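Local coordinates for protein Cry37AA1 (Bacillus thuringiensis, PDB 4RHZ) that binds calcium and pairs with Cry23Aa1 in a binary complex, probably acting as an insecticidal toxin component, at residues D109-E112 and K113-V117. Sequence-based numbering, arbitrary orientation.
Sequences DGDE and KGSYV. With CA (calcium ion), chain D.
Glu112 and Ser115 mark the two ends of a type I beta turn, a local contact at the tip of the hairpin joining strands 105-110 and 115-125, where the loop also reaches a calcium ion. The turn is closed by the backbone: Ser115 N donates to Glu112 O at 3.2 Å. Further down the hairpin, Asp109 and Tyr116 form an antiparallel non-hydrogen-bonded pair, with CA of Asp109 4.3 Å from CB of Tyr116. Glu112 binds the metal directly, its OE1 2.5 Å from the calcium; the chain runs extended past CG (chi2 -170°), carrying the carboxylate out from the turn. Asp111 and Ser115 act from the second shell. One calcium-bound water lies 2.5 Å from both Asp111 OD1 and Ser115 OG, short for hydrogen bonds, while another donates a hydrogen bond to Asp111 OD2, which would help to orient two of the metal's ligands without the aspartate touching the ion. Asp89, at the start of strand 89-100, supplies the other protein ligand. Beneath the tip, Ser115 OG also bonds Asn14, Tyr116 stacks on Tyr13, and Val117 touches Ile10 and Phe12 of strand 4-13 and Leu91 of strand 89-100 in the other sheet.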
ATOM      1  N   ASP B 109      -5.528   4.949  17.379  1.00 28.14           N
ATOM      2  CA  ASP B 109      -4.199   5.270  17.891  1.00 30.43           C
ATOM      3  C   ASP B 109      -4.066   5.172  19.384  1.00 31.09           C
ATOM      4  O   ASP B 109      -4.993   5.511  20.146  1.00 30.74           O
ATOM      5  CB  ASP B 109      -3.700   6.699  17.427  1.00 28.59           C
ATOM      6  CG  ASP B 109      -3.818   6.867  15.943  1.00 32.93           C
ATOM      7  OD1 ASP B 109      -4.685   7.681  15.448  1.00 31.59           O
ATOM      8  OD2 ASP B 109      -3.105   6.092  15.245  1.00 36.68           O
ATOM      9  N   GLY B 110      -2.862   4.798  19.815  1.00 31.55           N
ATOM     10  CA  GLY B 110      -2.586   4.627  21.262  1.00 30.01           C
ATOM     11  C   GLY B 110      -1.733   5.761  21.755  1.00 29.56           C
ATOM     12  O   GLY B 110      -1.711   6.837  21.157  1.00 28.84           O
ATOM     13  N   ASP B 111      -1.008   5.535  22.846  1.00 29.77           N
ATOM     14  CA  ASP B 111      -0.276   6.613  23.461  1.00 29.26           C
ATOM     15  C   ASP B 111       1.134   6.705  22.909  1.00 28.87           C
ATOM     16  O   ASP B 111       1.930   7.591  23.337  1.00 29.41           O
ATOM     17  CB  ASP B 111      -0.320   6.540  25.014  1.00 30.23           C
ATOM     18  CG  ASP B 111       0.266   5.217  25.561  1.00 32.75           C
ATOM     19  OD1 ASP B 111       0.704   4.362  24.750  1.00 31.21           O
ATOM     20  OD2 ASP B 111       0.311   5.063  26.800  1.00 34.73           O
ATOM     21  N   GLU B 112       1.424   5.891  21.912  1.00 27.61           N
ATOM     22  CA  GLU B 112       2.759   5.928  21.250  1.00 30.25           C
ATOM     23  C   GLU B 112       2.547   5.484  19.840  1.00 29.89           C
ATOM     24  O   GLU B 112       1.521   4.798  19.572  1.00 29.13           O
ATOM     25  CB  GLU B 112       3.772   4.922  21.864  1.00 30.11           C
ATOM     26  CG  GLU B 112       4.046   5.114  23.326  1.00 32.90           C
ATOM     27  CD  GLU B 112       5.265   4.240  23.819  1.00 39.29           C
ATOM     28  OE1 GLU B 112       5.092   3.511  24.784  1.00 40.33           O
ATOM     29  OE2 GLU B 112       6.378   4.287  23.247  1.00 37.01           O
ATOM     30  N   LYS B 113       3.490   5.833  18.948  1.00 30.07           N
ATOM     31  CA  LYS B 113       3.294   5.458  17.543  1.00 32.60           C
ATOM     32  C   LYS B 113       3.260   3.965  17.298  1.00 31.99           C
ATOM     33  O   LYS B 113       2.696   3.547  16.283  1.00 32.98           O
ATOM     34  CB  LYS B 113       4.322   6.082  16.585  1.00 33.66           C
ATOM     35  CG  LYS B 113       5.766   5.702  16.865  1.00 39.25           C
ATOM     36  CD  LYS B 113       6.738   6.507  15.912  1.00 45.37           C
ATOM     37  CE  LYS B 113       8.206   6.390  16.411  1.00 50.28           C
ATOM     38  NZ  LYS B 113       9.118   7.456  15.840  1.00 55.95           N
ATOM     39  N   GLY B 114       3.898   3.179  18.162  1.00 31.00           N
ATOM     40  CA  GLY B 114       3.937   1.722  17.960  1.00 33.00           C
ATOM     41  C   GLY B 114       2.923   0.927  18.822  1.00 34.77           C
ATOM     42  O   GLY B 114       2.920  -0.319  18.794  1.00 34.92           O
ATOM     43  N   SER B 115       2.054   1.655  19.566  1.00 33.82           N
ATOM     44  CA  SER B 115       0.892   1.095  20.259  1.00 32.88           C
ATOM     45  C   SER B 115      -0.415   1.587  19.569  1.00 34.04           C
ATOM     46  O   SER B 115      -0.756   2.809  19.607  1.00 34.15           O
ATOM     47  CB  SER B 115       0.904   1.542  21.718  1.00 32.78           C
ATOM     48  OG  SER B 115       2.131   1.249  22.363  1.00 29.35           O
ATOM     49  N   TYR B 116      -1.153   0.658  18.945  1.00 33.34           N
ATOM     50  CA  TYR B 116      -2.357   1.006  18.198  1.00 32.35           C
ATOM     51  C   TYR B 116      -3.121  -0.236  17.831  1.00 32.04           C
ATOM     52  O   TYR B 116      -2.608  -1.323  18.049  1.00 31.80           O
ATOM     53  CB  TYR B 116      -1.973   1.748  16.918  1.00 32.12           C
ATOM     54  CG  TYR B 116      -1.148   0.974  15.891  1.00 31.77           C
ATOM     55  CD1 TYR B 116      -1.739   0.361  14.790  1.00 31.40           C
ATOM     56  CD2 TYR B 116       0.252   0.964  15.958  1.00 34.91           C
ATOM     57  CE1 TYR B 116      -0.929  -0.328  13.805  1.00 35.42           C
ATOM     58  CE2 TYR B 116       1.065   0.273  14.968  1.00 28.63           C
ATOM     59  CZ  TYR B 116       0.479  -0.368  13.957  1.00 31.46           C
ATOM     60  OH  TYR B 116       1.277  -0.954  13.016  1.00 33.72           O
ATOM     61  N   VAL B 117      -4.305  -0.090  17.206  1.00 29.93           N
ATOM     62  CA  VAL B 117      -5.101  -1.237  16.791  1.00 28.05           C
ATOM     63  C   VAL B 117      -5.595  -0.995  15.393  1.00 28.22           C
ATOM     64  O   VAL B 117      -5.831   0.180  15.062  1.00 27.89           O
ATOM     65  CB  VAL B 117      -6.346  -1.352  17.703  1.00 28.81           C
ATOM     66  CG1 VAL B 117      -7.246  -2.452  17.260  1.00 27.32           C
ATOM     67  CG2 VAL B 117      -5.932  -1.611  19.139  1.00 26.39           C
TER
HETATM   68 CA    CA D 501       3.708   2.348  26.468  1.00 62.20          CA
HETATM   69  O   HOH W   1       1.983   2.179  24.719  1.00 49.90           O
HETATM   70  O   HOH W   2       2.929   3.860  27.558  1.00 56.33           O
HETATM   71  O   HOH W   3       4.170   0.111  25.150  1.00 39.59           O